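Local atomic coordinates of o-succinylbenzoate synthase (Synechococcus elongatus, PDB entry 2OZT), a protein that catalyses the metal-dependent dehydration of 2-succinyl-6-hydroxy-2,4-cyclohexadiene-1-carboxylate to 2-succinylbenzoate, a step on the route to phylloquinone. Residues S29-R34 with A60-C65; A87-A92 with K245-G250; W137-M142 with G170-A175; R179-L184 with V214-A219. All coordinates share one frame; numbering follows the deposited sequence.

Contact 1 (S29-R34 with A60-C65)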
loop_
_atom_site.group_PDB
_atom_site.type_symbol
_atom_site.label_atom_id
_atom_site.label_comp_id
_atom_site.label_asym_id
_atom_site.label_seq_id
_atom_site.Cartn_x
_atom_site.Cartn_y
_atom_site.Cartn_z
ATOM N N SER A 29 4.365 13.844 -5.175
ATOM C CA SER A 29 3.830 14.437 -6.420
ATOM C C SER A 29 2.971 13.389 -7.119
ATOM O O SER A 29 3.109 12.183 -6.882
ATOM C CB SER A 29 4.966 14.862 -7.325
ATOM O OG SER A 29 5.697 15.919 -6.700
ATOM N N GLY A 30 2.099 13.862 -8.011
ATOM C CA GLY A 30 1.249 12.940 -8.802
ATOM C C GLY A 30 0.420 13.729 -9.760
ATOM O O GLY A 30 0.672 14.925 -9.990
ATOM N N ILE A 31 -0.573 13.044 -10.319
ATOM C CA ILE A 31 -1.497 13.652 -11.275
ATOM C C ILE A 31 -2.900 13.408 -10.811
ATOM O O ILE A 31 -3.248 12.282 -10.385
ATOM C CB ILE A 31 -1.322 12.975 -12.606
ATOM C CG1 ILE A 31 0.004 13.376 -13.276
ATOM C CG2 ILE A 31 -2.477 13.308 -13.560
ATOM C CD1 ILE A 31 0.389 12.383 -14.393
ATOM N N TYR A 32 -3.718 14.462 -10.886
ATOM C CA TYR A 32 -5.187 14.285 -10.761
ATOM C C TYR A 32 -5.850 14.351 -12.118
ATOM O O TYR A 32 -5.505 15.190 -12.947
ATOM C CB TYR A 32 -5.805 15.359 -9.881
ATOM C CG TYR A 32 -5.318 15.336 -8.454
ATOM C CD1 TYR A 32 -5.282 14.149 -7.736
ATOM C CD2 TYR A 32 -4.895 16.499 -7.819
ATOM C CE1 TYR A 32 -4.831 14.112 -6.452
ATOM C CE2 TYR A 32 -4.443 16.473 -6.493
ATOM C CZ TYR A 32 -4.448 15.270 -5.818
ATOM O OH TYR A 32 -3.996 15.225 -4.504
ATOM N N LEU A 33 -6.812 13.447 -12.320
ATOM C CA LEU A 33 -7.608 13.389 -13.551
ATOM C C LEU A 33 -9.015 13.836 -13.229
ATOM O O LEU A 33 -9.568 13.450 -12.217
ATOM C CB LEU A 33 -7.753 11.952 -14.048
ATOM C CG LEU A 33 -6.437 11.242 -14.364
ATOM C CD1 LEU A 33 -6.674 9.770 -14.681
ATOM C CD2 LEU A 33 -5.663 11.884 -15.485
ATOM N N ARG A 34 -9.581 14.636 -14.147
ATOM C CA ARG A 34 -11.009 15.036 -14.053
ATOM C C ARG A 34 -11.696 14.716 -15.364
ATOM O O ARG A 34 -11.280 15.228 -16.390
ATOM C CB ARG A 34 -11.096 16.514 -13.728
ATOM C CG ARG A 34 -12.577 17.016 -13.595
ATOM C CD ARG A 34 -12.597 18.510 -13.371
ATOM N NE ARG A 34 -13.939 19.082 -13.092
ATOM C CZ ARG A 34 -14.832 19.403 -14.025
ATOM N NH1 ARG A 34 -14.621 19.169 -15.316
ATOM N NH2 ARG A 34 -16.001 19.920 -13.635
ATOM N N ALA A 60 6.951 9.537 -16.928
ATOM C CA ALA A 60 6.398 8.656 -17.942
ATOM C C ALA A 60 4.857 8.721 -17.959
ATOM O O ALA A 60 4.221 8.633 -19.030
ATOM C CB ALA A 60 6.875 7.208 -17.682
ATOM N N ASP A 61 4.231 8.873 -16.793
ATOM C CA ASP A 61 2.775 9.011 -16.706
ATOM C C ASP A 61 2.337 10.334 -17.363
ATOM O O ASP A 61 1.270 10.422 -18.025
ATOM C CB ASP A 61 2.331 9.015 -15.254
ATOM C CG ASP A 61 2.534 7.659 -14.573
ATOM O OD1 ASP A 61 2.405 6.611 -15.245
ATOM O OD2 ASP A 61 2.769 7.674 -13.356
ATOM N N ILE A 62 3.155 11.377 -17.180
ATOM C CA ILE A 62 2.854 12.697 -17.777
ATOM C C ILE A 62 2.901 12.584 -19.295
ATOM O O ILE A 62 1.980 13.062 -20.006
ATOM C CB ILE A 62 3.833 13.819 -17.265
ATOM C CG1 ILE A 62 3.504 14.174 -15.824
ATOM C CG2 ILE A 62 3.648 15.110 -18.116
ATOM C CD1 ILE A 62 4.650 14.864 -15.097
ATOM N N ALA A 63 3.926 11.922 -19.805
ATOM C CA ALA A 63 4.046 11.720 -21.248
ATOM C C ALA A 63 2.814 10.961 -21.768
ATOM O O ALA A 63 2.232 11.319 -22.791
ATOM C CB ALA A 63 5.303 10.987 -21.582
ATOM N N LEU A 64 2.397 9.920 -21.052
ATOM C CA LEU A 64 1.182 9.190 -21.391
ATOM C C LEU A 64 0.003 10.125 -21.464
ATOM O O LEU A 64 -0.746 10.103 -22.468
ATOM C CB LEU A 64 0.881 8.136 -20.308
ATOM C CG LEU A 64 -0.460 7.436 -20.571
ATOM C CD1 LEU A 64 -0.427 6.464 -21.767
ATOM C CD2 LEU A 64 -0.994 6.808 -19.302
ATOM N N CYS A 65 -0.200 10.964 -20.446
ATOM C CA CYS A 65 -1.338 11.877 -20.449
ATOM C C CYS A 65 -1.298 12.791 -21.667
ATOM O O CYS A 65 -2.335 13.115 -22.226
ATOM C CB CYS A 65 -1.399 12.712 -19.173
ATOM S SG CYS A 65 -1.943 11.668 -17.780
#
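I31 of strand 23-36 meets D61, I62 and C65 of helix 58-67, a strand-on-helix packing that joins the antiparallel sheet of the enolase-type N-terminal domain to one of its own helices. The strand and helix segments run in nearly the same direction, their axes 24° apart and 9.5 Å from each other at the closest approach.

Apolar contact does most of the work. The CB of I31 points toward the helix, and a chi2 of 162° carries CD1 outward, extended past CG1. This terminal methyl lies 3.9 Å from I62 CG1 and 4.2 Å from C65 SG. Because D61, I62 and C65 stand one and four residues apart on the helix, the methyl rests on a single patch of the helix surface. W7 of strand 3-20 touches I31, I62 and C65 as well, and also L33.

The acidic residue takes part through its carbon: D61 CB is 4.0 Å from I31 CD1. Its carboxylate is turned to other company, with OD1 close to E56 OE2, a pairing of like charges that would be expected to favour protonation of one of the two.

Within the helix C65 N donates to D61 O, while the strand bonds through its backbone to its neighbours, I31 to I47 and L33 to G45. L33 makes the looser second apolar contact, its CD2 standing 4.4 Å from C65 SG.

Contact 2 (A87-A92 with K245-G250)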
loop_
_atom_site.group_PDB
_atom_site.type_symbol
_atom_site.label_atom_id
_atom_site.label_comp_id
_atom_site.label_asym_id
_atom_site.label_seq_id
_atom_site.Cartn_x
_atom_site.Cartn_y
_atom_site.Cartn_z
ATOM N N ALA A 87 -0.827 4.654 -13.668
ATOM C CA ALA A 87 -1.701 5.283 -14.681
ATOM C C ALA A 87 -2.927 4.422 -14.967
ATOM O O ALA A 87 -4.039 4.972 -15.069
ATOM C CB ALA A 87 -0.909 5.550 -15.957
ATOM N N GLN A 88 -2.748 3.106 -15.101
ATOM C CA GLN A 88 -3.887 2.193 -15.242
ATOM C C GLN A 88 -4.874 2.370 -14.082
ATOM O O GLN A 88 -6.099 2.455 -14.286
ATOM C CB GLN A 88 -3.457 0.736 -15.337
ATOM C CG GLN A 88 -2.555 0.366 -16.525
ATOM C CD GLN A 88 -2.138 -1.109 -16.456
ATOM O OE1 GLN A 88 -1.560 -1.578 -15.451
ATOM N NE2 GLN A 88 -2.377 -1.831 -17.548
ATOM N N PHE A 89 -4.380 2.427 -12.853
ATOM C CA PHE A 89 -5.264 2.625 -11.700
ATOM C C PHE A 89 -5.981 3.958 -11.794
ATOM O O PHE A 89 -7.217 4.046 -11.608
ATOM C CB PHE A 89 -4.435 2.587 -10.394
ATOM C CG PHE A 89 -5.159 3.125 -9.188
ATOM C CD1 PHE A 89 -5.979 2.321 -8.420
ATOM C CD2 PHE A 89 -5.047 4.478 -8.821
ATOM C CE1 PHE A 89 -6.615 2.792 -7.285
ATOM C CE2 PHE A 89 -5.707 4.974 -7.688
ATOM C CZ PHE A 89 -6.495 4.138 -6.911
ATOM N N GLY A 90 -5.225 5.012 -12.112
ATOM C CA GLY A 90 -5.865 6.334 -12.149
ATOM C C GLY A 90 -6.970 6.452 -13.187
ATOM O O GLY A 90 -8.064 6.950 -12.855
ATOM N N PHE A 91 -6.680 5.986 -14.400
ATOM C CA PHE A 91 -7.711 6.088 -15.442
ATOM C C PHE A 91 -8.876 5.162 -15.157
ATOM O O PHE A 91 -10.013 5.561 -15.354
ATOM C CB PHE A 91 -7.109 5.831 -16.795
ATOM C CG PHE A 91 -6.427 7.050 -17.376
ATOM C CD1 PHE A 91 -7.221 8.055 -17.988
ATOM C CD2 PHE A 91 -5.041 7.248 -17.233
ATOM C CE1 PHE A 91 -6.619 9.203 -18.533
ATOM C CE2 PHE A 91 -4.435 8.395 -17.737
ATOM C CZ PHE A 91 -5.229 9.356 -18.391
ATOM N N ALA A 92 -8.627 3.951 -14.699
ATOM C CA ALA A 92 -9.723 3.009 -14.452
ATOM C C ALA A 92 -10.645 3.504 -13.359
ATOM O O ALA A 92 -11.889 3.489 -13.488
ATOM C CB ALA A 92 -9.171 1.619 -14.123
ATOM N N LYS A 245 -0.415 -2.428 -2.754
ATOM C CA LYS A 245 -0.601 -0.971 -2.835
ATOM C C LYS A 245 -1.449 -0.685 -4.051
ATOM O O LYS A 245 -0.963 -0.597 -5.172
ATOM C CB LYS A 245 0.734 -0.227 -2.989
ATOM C CG LYS A 245 1.589 -0.195 -1.699
ATOM C CD LYS A 245 2.201 -1.558 -1.239
ATOM C CE LYS A 245 3.134 -2.191 -2.269
ATOM N NZ LYS A 245 3.657 -3.529 -1.670
ATOM N N THR A 246 -2.756 -0.602 -3.802
ATOM C CA THR A 246 -3.707 -0.543 -4.910
ATOM C C THR A 246 -3.413 0.622 -5.870
ATOM O O THR A 246 -3.585 0.469 -7.089
ATOM C CB THR A 246 -5.095 -0.493 -4.350
ATOM O OG1 THR A 246 -5.338 -1.657 -3.555
ATOM C CG2 THR A 246 -6.186 -0.464 -5.436
ATOM N N ALA A 247 -2.973 1.753 -5.334
ATOM C CA ALA A 247 -2.725 2.908 -6.200
ATOM C C ALA A 247 -1.572 2.679 -7.162
ATOM O O ALA A 247 -1.437 3.397 -8.173
ATOM C CB ALA A 247 -2.464 4.150 -5.338
ATOM N N LEU A 248 -0.692 1.707 -6.834
ATOM C CA LEU A 248 0.498 1.451 -7.664
ATOM C C LEU A 248 0.395 0.217 -8.554
ATOM O O LEU A 248 1.284 -0.057 -9.351
ATOM C CB LEU A 248 1.741 1.231 -6.776
ATOM C CG LEU A 248 1.958 2.262 -5.685
ATOM C CD1 LEU A 248 3.282 1.909 -4.914
ATOM C CD2 LEU A 248 2.007 3.693 -6.309
ATOM N N PHE A 249 -0.701 -0.530 -8.381
ATOM C CA PHE A 249 -0.754 -1.923 -8.793
ATOM C C PHE A 249 -1.189 -2.147 -10.241
ATOM O O PHE A 249 -0.702 -3.090 -10.889
ATOM C CB PHE A 249 -1.714 -2.616 -7.817
ATOM C CG PHE A 249 -2.156 -3.989 -8.210
ATOM C CD1 PHE A 249 -1.511 -5.146 -7.704
ATOM C CD2 PHE A 249 -3.279 -4.139 -9.028
ATOM C CE1 PHE A 249 -1.995 -6.434 -8.043
ATOM C CE2 PHE A 249 -3.731 -5.408 -9.403
ATOM C CZ PHE A 249 -3.092 -6.542 -8.890
ATOM N N GLY A 250 -2.045 -1.279 -10.794
ATOM C CA GLY A 250 -2.618 -1.534 -12.109
ATOM C C GLY A 250 -4.114 -1.339 -12.094
ATOM O O GLY A 250 -4.667 -0.732 -11.172
HETATM O O HOH W 1 -0.602 -3.834 -13.692
#
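The ring of F89 lies with one face against A247, whose CA sits over the ring centre, 3.7 Å from the centroid and 5° off the normal, in a CH-pi contact. At the ring edge, near its plane, comes G250 O, which is also 3.4 Å from F89 CB. T246 O approaches obliquely, 3.3 Å from F89 CD1, while T246 CG2 touches CE1. CG of F89, anti to the backbone N (chi1 165°), leads away from helix 85-97, and the ring beyond it lies against the short, weakly bonded helix 246-249. The contact joins the N-terminal domain to the barrel domain of this enolase-superfamily fold. T246 follows directly in sequence on K245, the predicted proton acceptor, whose NZ forms a salt bridge with the metal ligand D221. An alanine at F89 would probably open a gap above A247 CA and beside T246 CG2, leaving the short helix less firmly packed. Q88 adds a polar link: water 1 donates to its OE1 and to F249 O. G250 CA lies 3.5 Å from Q88 OE1, and at a phi of 131° a CB would be jammed against the preceding carbonyl O, which calls for glycine.

Contact 3 (W137-M142 with G170-A175). With PO4 (phosphate ion), chain C.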
loop_
_atom_site.group_PDB
_atom_site.type_symbol
_atom_site.label_atom_id
_atom_site.label_comp_id
_atom_site.label_asym_id
_atom_site.label_seq_id
_atom_site.Cartn_x
_atom_site.Cartn_y
_atom_site.Cartn_z
ATOM N N TRP A 137 5.811 -2.808 13.535
ATOM C CA TRP A 137 7.016 -2.223 14.129
ATOM C C TRP A 137 8.188 -2.411 13.172
ATOM O O TRP A 137 8.363 -3.494 12.600
ATOM C CB TRP A 137 7.315 -2.951 15.450
ATOM C CG TRP A 137 8.566 -2.470 16.186
ATOM C CD1 TRP A 137 8.973 -1.177 16.352
ATOM C CD2 TRP A 137 9.526 -3.294 16.844
ATOM N NE1 TRP A 137 10.160 -1.149 17.070
ATOM C CE2 TRP A 137 10.519 -2.433 17.369
ATOM C CE3 TRP A 137 9.657 -4.682 17.031
ATOM C CZ2 TRP A 137 11.631 -2.911 18.100
ATOM C CZ3 TRP A 137 10.786 -5.156 17.745
ATOM C CH2 TRP A 137 11.752 -4.262 18.269
ATOM N N LYS A 138 8.968 -1.354 12.998
ATOM C CA LYS A 138 10.141 -1.369 12.129
ATOM C C LYS A 138 11.288 -2.064 12.815
ATOM O O LYS A 138 11.642 -1.717 13.953
ATOM C CB LYS A 138 10.522 0.084 11.798
ATOM C CG LYS A 138 11.537 0.238 10.693
ATOM C CD LYS A 138 11.816 1.713 10.430
ATOM C CE LYS A 138 12.597 1.891 9.144
ATOM N NZ LYS A 138 12.774 3.366 8.905
ATOM N N VAL A 139 11.832 -3.069 12.115
ATOM C CA VAL A 139 13.018 -3.805 12.579
ATOM C C VAL A 139 14.121 -3.745 11.520
ATOM O O VAL A 139 13.958 -3.202 10.416
ATOM C CB VAL A 139 12.696 -5.253 12.982
ATOM C CG1 VAL A 139 11.722 -5.290 14.138
ATOM C CG2 VAL A 139 12.059 -6.001 11.792
ATOM N N GLY A 140 15.285 -4.279 11.893
ATOM C CA GLY A 140 16.467 -4.143 11.026
ATOM C C GLY A 140 17.175 -2.810 11.146
ATOM O O GLY A 140 17.988 -2.468 10.262
ATOM N N VAL A 141 16.882 -2.071 12.220
ATOM C CA VAL A 141 17.503 -0.753 12.461
ATOM C C VAL A 141 18.606 -0.857 13.504
ATOM O O VAL A 141 19.682 -0.284 13.304
ATOM C CB VAL A 141 16.430 0.267 12.916
ATOM C CG1 VAL A 141 17.066 1.604 13.354
ATOM C CG2 VAL A 141 15.399 0.500 11.803
HETATM N N MSE A 142 18.314 -1.522 14.622
HETATM C CA MSE A 142 19.327 -1.751 15.674
HETATM C C MSE A 142 19.871 -3.159 15.483
HETATM O O MSE A 142 19.494 -3.844 14.537
HETATM C CB MSE A 142 18.712 -1.614 17.065
HETATM C CG MSE A 142 17.905 -0.330 17.269
HETATM SE SE MSE A 142 17.307 -0.231 19.062
HETATM C CE MSE A 142 16.802 -2.058 19.351
ATOM N N GLY A 170 13.418 -5.128 3.867
ATOM C CA GLY A 170 14.486 -5.688 3.050
ATOM C C GLY A 170 15.871 -5.451 3.639
ATOM O O GLY A 170 16.866 -5.543 2.904
ATOM N N SER A 171 15.967 -5.142 4.934
ATOM C CA SER A 171 17.247 -4.699 5.485
ATOM C C SER A 171 18.123 -5.804 6.075
ATOM O O SER A 171 19.278 -5.521 6.479
ATOM C CB SER A 171 16.999 -3.628 6.548
ATOM O OG SER A 171 16.393 -4.197 7.667
ATOM N N TRP A 172 17.628 -7.030 6.178
ATOM C CA TRP A 172 18.461 -8.099 6.757
ATOM C C TRP A 172 19.247 -8.770 5.654
ATOM O O TRP A 172 18.763 -8.929 4.535
ATOM C CB TRP A 172 17.596 -9.167 7.426
ATOM C CG TRP A 172 16.893 -8.714 8.646
ATOM C CD1 TRP A 172 17.256 -7.705 9.527
ATOM C CD2 TRP A 172 15.725 -9.332 9.205
ATOM N NE1 TRP A 172 16.342 -7.641 10.557
ATOM C CE2 TRP A 172 15.402 -8.632 10.393
ATOM C CE3 TRP A 172 14.913 -10.399 8.806
ATOM C CZ2 TRP A 172 14.267 -8.946 11.148
ATOM C CZ3 TRP A 172 13.837 -10.745 9.584
ATOM C CH2 TRP A 172 13.521 -10.014 10.758
ATOM N N ASP A 173 20.471 -9.208 5.974
ATOM C CA ASP A 173 21.115 -10.184 5.089
ATOM C C ASP A 173 20.599 -11.594 5.386
ATOM O O ASP A 173 19.821 -11.805 6.306
ATOM C CB ASP A 173 22.652 -10.091 5.090
ATOM C CG ASP A 173 23.291 -10.410 6.416
ATOM O OD1 ASP A 173 22.755 -11.200 7.231
ATOM O OD2 ASP A 173 24.413 -9.879 6.628
ATOM N N ARG A 174 20.976 -12.541 4.549
ATOM C CA ARG A 174 20.353 -13.838 4.614
ATOM C C ARG A 174 20.654 -14.549 5.958
ATOM O O ARG A 174 19.782 -15.159 6.556
ATOM C CB ARG A 174 20.783 -14.704 3.418
ATOM C CG ARG A 174 20.245 -14.236 2.043
ATOM C CD ARG A 174 20.851 -15.033 0.870
ATOM N NE ARG A 174 22.284 -14.716 0.804
ATOM C CZ ARG A 174 23.268 -15.611 0.891
ATOM N NH1 ARG A 174 22.997 -16.901 0.973
ATOM N NH2 ARG A 174 24.532 -15.191 0.879
ATOM N N ALA A 175 21.898 -14.463 6.442
ATOM C CA ALA A 175 22.220 -15.170 7.689
ATOM C C ALA A 175 21.452 -14.538 8.857
ATOM O O ALA A 175 20.981 -15.234 9.731
ATOM C CB ALA A 175 23.716 -15.079 7.933
HETATM P P PO4 C . 23.925 -11.539 1.778
HETATM O O1 PO4 C . 24.126 -10.079 1.453
HETATM O O2 PO4 C . 24.096 -12.288 0.479
HETATM O O3 PO4 C . 24.901 -12.058 2.833
HETATM O O4 PO4 C . 22.524 -11.817 2.240
HETATM O O HOH W 2 19.592 -4.564 9.158
#
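G140 and S171 bring their CA atoms to 5.6 Å where the loops after neighbouring parallel strands 134-138 and 163-167 meet, at the C-terminal end of the active-site beta/alpha barrel. A CB on G140 would clash with S171 OG, and the positive phi of 81° also suits glycine. S171 OG lies 3.4 Å from G140 CA, but its hydrogen bond goes to A168 O. Water 2 ties the loops, donating to G140 O and S171 O. Next to the water link the indole of W172 packs obliquely, NE1 3.5 Å from G140 CA. V139 holds CG2 between its backbone N and carbonyl carbon (CG1 at chi1 -62°), and this methyl lies 3.7 Å from W172 CZ2. W172 also stacks on W180 of helix 174-187. An alanine at W172 would probably leave a gap beside V139 CG2 and G140 CA and deprive W180 of its stacking partner. Shortly before the loops lie K138, the predicted proton donor, and the magnesium ligand D167. D173 N-caps that helix, where a phosphate ion, probably from the crystallisation liquor, binds. R174 N donates to phosphate O4, while R174 NE and NH2 both grip O2 at 3.0 Å each, in the guanidinium plane.

Contact 4 (R179-L184 with V214-A219)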
loop_
_atom_site.group_PDB
_atom_site.type_symbol
_atom_site.label_atom_id
_atom_site.label_comp_id
_atom_site.label_asym_id
_atom_site.label_seq_id
_atom_site.Cartn_x
_atom_site.Cartn_y
_atom_site.Cartn_z
ATOM N N ARG A 179 18.694 -16.286 11.428
ATOM C CA ARG A 179 18.820 -16.245 12.900
ATOM C C ARG A 179 17.541 -15.670 13.535
ATOM O O ARG A 179 17.047 -16.183 14.544
ATOM C CB ARG A 179 20.046 -15.447 13.314
ATOM C CG ARG A 179 21.358 -16.201 13.017
ATOM C CD ARG A 179 22.542 -15.701 13.879
ATOM N NE ARG A 179 22.644 -14.233 13.848
ATOM C CZ ARG A 179 23.124 -13.530 12.821
ATOM N NH1 ARG A 179 23.575 -14.142 11.734
ATOM N NH2 ARG A 179 23.154 -12.198 12.884
ATOM N N TRP A 180 16.960 -14.633 12.903
ATOM C CA TRP A 180 15.697 -14.071 13.370
ATOM C C TRP A 180 14.541 -15.054 13.331
ATOM O O TRP A 180 13.763 -15.164 14.283
ATOM C CB TRP A 180 15.333 -12.866 12.508
ATOM C CG TRP A 180 15.579 -11.525 13.152
ATOM C CD1 TRP A 180 16.565 -10.643 12.849
ATOM C CD2 TRP A 180 14.768 -10.907 14.150
ATOM N NE1 TRP A 180 16.425 -9.487 13.614
ATOM C CE2 TRP A 180 15.324 -9.635 14.416
ATOM C CE3 TRP A 180 13.606 -11.294 14.821
ATOM C CZ2 TRP A 180 14.748 -8.742 15.366
ATOM C CZ3 TRP A 180 13.063 -10.427 15.779
ATOM C CH2 TRP A 180 13.611 -9.162 16.005
ATOM N N PHE A 181 14.437 -15.818 12.248
ATOM C CA PHE A 181 13.357 -16.776 12.186
ATOM C C PHE A 181 13.513 -17.901 13.201
ATOM O O PHE A 181 12.527 -18.398 13.707
ATOM C CB PHE A 181 13.144 -17.292 10.758
ATOM C CG PHE A 181 12.439 -16.277 9.883
ATOM C CD1 PHE A 181 11.117 -15.952 10.147
ATOM C CD2 PHE A 181 13.095 -15.655 8.839
ATOM C CE1 PHE A 181 10.460 -14.984 9.376
ATOM C CE2 PHE A 181 12.455 -14.701 8.070
ATOM C CZ PHE A 181 11.142 -14.356 8.352
ATOM N N ALA A 182 14.759 -18.242 13.503
ATOM C CA ALA A 182 15.026 -19.300 14.521
ATOM C C ALA A 182 14.644 -18.750 15.895
ATOM O O ALA A 182 13.994 -19.452 16.694
ATOM C CB ALA A 182 16.460 -19.723 14.481
ATOM N N TRP A 183 14.992 -17.489 16.167
ATOM C CA TRP A 183 14.582 -16.837 17.417
ATOM C C TRP A 183 13.070 -16.778 17.539
ATOM O O TRP A 183 12.495 -17.048 18.604
ATOM C CB TRP A 183 15.140 -15.417 17.505
ATOM C CG TRP A 183 14.929 -14.759 18.859
ATOM C CD1 TRP A 183 15.816 -14.743 19.893
ATOM C CD2 TRP A 183 13.794 -14.003 19.292
ATOM N NE1 TRP A 183 15.307 -14.021 20.945
ATOM C CE2 TRP A 183 14.059 -13.569 20.615
ATOM C CE3 TRP A 183 12.577 -13.653 18.703
ATOM C CZ2 TRP A 183 13.149 -12.823 21.358
ATOM C CZ3 TRP A 183 11.661 -12.887 19.447
ATOM C CH2 TRP A 183 11.961 -12.476 20.760
ATOM N N LEU A 184 12.397 -16.431 16.441
ATOM C CA LEU A 184 10.945 -16.304 16.483
ATOM C C LEU A 184 10.266 -17.654 16.722
ATOM O O LEU A 184 9.224 -17.731 17.371
ATOM C CB LEU A 184 10.409 -15.637 15.202
ATOM C CG LEU A 184 10.642 -14.129 15.103
ATOM C CD1 LEU A 184 10.437 -13.653 13.667
ATOM C CD2 LEU A 184 9.708 -13.315 16.030
ATOM N N VAL A 214 10.277 -21.780 7.247
ATOM C CA VAL A 214 10.194 -21.260 8.620
ATOM C C VAL A 214 8.776 -21.250 9.165
ATOM O O VAL A 214 7.821 -21.245 8.384
ATOM C CB VAL A 214 10.815 -19.848 8.755
ATOM C CG1 VAL A 214 12.233 -19.833 8.198
ATOM C CG2 VAL A 214 9.970 -18.800 7.966
ATOM N N THR A 215 8.635 -21.163 10.487
ATOM C CA THR A 215 7.353 -21.308 11.148
ATOM C C THR A 215 6.540 -20.014 11.270
ATOM O O THR A 215 5.361 -20.064 11.590
ATOM C CB THR A 215 7.509 -21.970 12.537
ATOM O OG1 THR A 215 8.471 -21.244 13.319
ATOM C CG2 THR A 215 8.036 -23.392 12.336
ATOM N N THR A 216 7.174 -18.879 11.011
ATOM C CA THR A 216 6.498 -17.574 11.074
ATOM C C THR A 216 6.173 -17.135 9.649
ATOM O O THR A 216 7.018 -17.255 8.778
ATOM C CB THR A 216 7.441 -16.515 11.695
ATOM O OG1 THR A 216 7.842 -16.953 13.011
ATOM C CG2 THR A 216 6.765 -15.156 11.820
ATOM N N ALA A 217 4.957 -16.620 9.445
ATOM C CA ALA A 217 4.555 -16.152 8.128
ATOM C C ALA A 217 5.393 -14.978 7.638
ATOM O O ALA A 217 5.853 -14.160 8.417
ATOM C CB ALA A 217 3.057 -15.761 8.090
ATOM N N ILE A 218 5.545 -14.892 6.336
ATOM C CA ILE A 218 6.302 -13.802 5.719
ATOM C C ILE A 218 5.374 -13.057 4.758
ATOM O O ILE A 218 4.532 -13.678 4.090
ATOM C CB ILE A 218 7.551 -14.344 4.972
ATOM C CG1 ILE A 218 8.421 -15.121 5.963
ATOM C CG2 ILE A 218 8.347 -13.218 4.331
ATOM C CD1 ILE A 218 9.703 -15.674 5.321
ATOM N N ALA A 219 5.517 -11.739 4.719
ATOM C CA ALA A 219 4.768 -10.911 3.771
ATOM C C ALA A 219 5.705 -10.245 2.791
ATOM O O ALA A 219 6.752 -9.724 3.154
ATOM C CB ALA A 219 4.024 -9.839 4.536
HETATM O O HOH W 3 9.982 -18.655 12.738
#
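F181 holds CG anti to its carbonyl carbon (chi1 -76°). V214 places CG2 between its backbone N and carbonyl carbon, and that methyl lies over one face of the phenyl ring. V214 CG2 is 4.1 Å from the ring centroid and 23° off the normal, a CH-pi contact shifted toward the rim at CD1. The other valine methyl, CG1, packs 3.7 Å from F181 CB. T216 CB meets the ring at its edge, near the plane, at 4.0 Å from CD1. At the far end of the ring I218 arrives obliquely, with CD1 3.6 Å from F181 CZ. L184, one helical turn on, sets its CB 3.6 Å from T216 OG1. Water 3, in the ring plane at the edge of F181, gathers the polar atoms: it donates to F181 O (2.7 Å) and to T215 OG1, and is hydrogen-bonded to T216 OG1 at 2.7 Å. T215 OG1 has a further bond to D185 OD1. In the beta/alpha barrel the outer helix 174-187 packs here on the loop leading into strand 218-220 and on I218 of that strand. F181 and L184 also cover V195 of strand 192-196, whereas W180 and W183 face the preceding helix 144-157.

In the fold
From the N terminus, contact 1 comes first, closing a short loop of 25 residues within the N-terminal domain, between its sheet and helix 58-67. Helix 85-97 follows and touches both partners of contact 1, D61 and L64 against A87 and L33 against F91, before opening contact 2. That contact closes across 152 residues, tying the domain to the barrel, and contacts 3 and 4 both fall within its span. Contact 3 closes a loop of 27 residues and contact 4, next in series, one of 29; they share helix 174-187 and touch each other. They tie that helix and the loop before it to the loop after strand 134-138 and to strand 218-220.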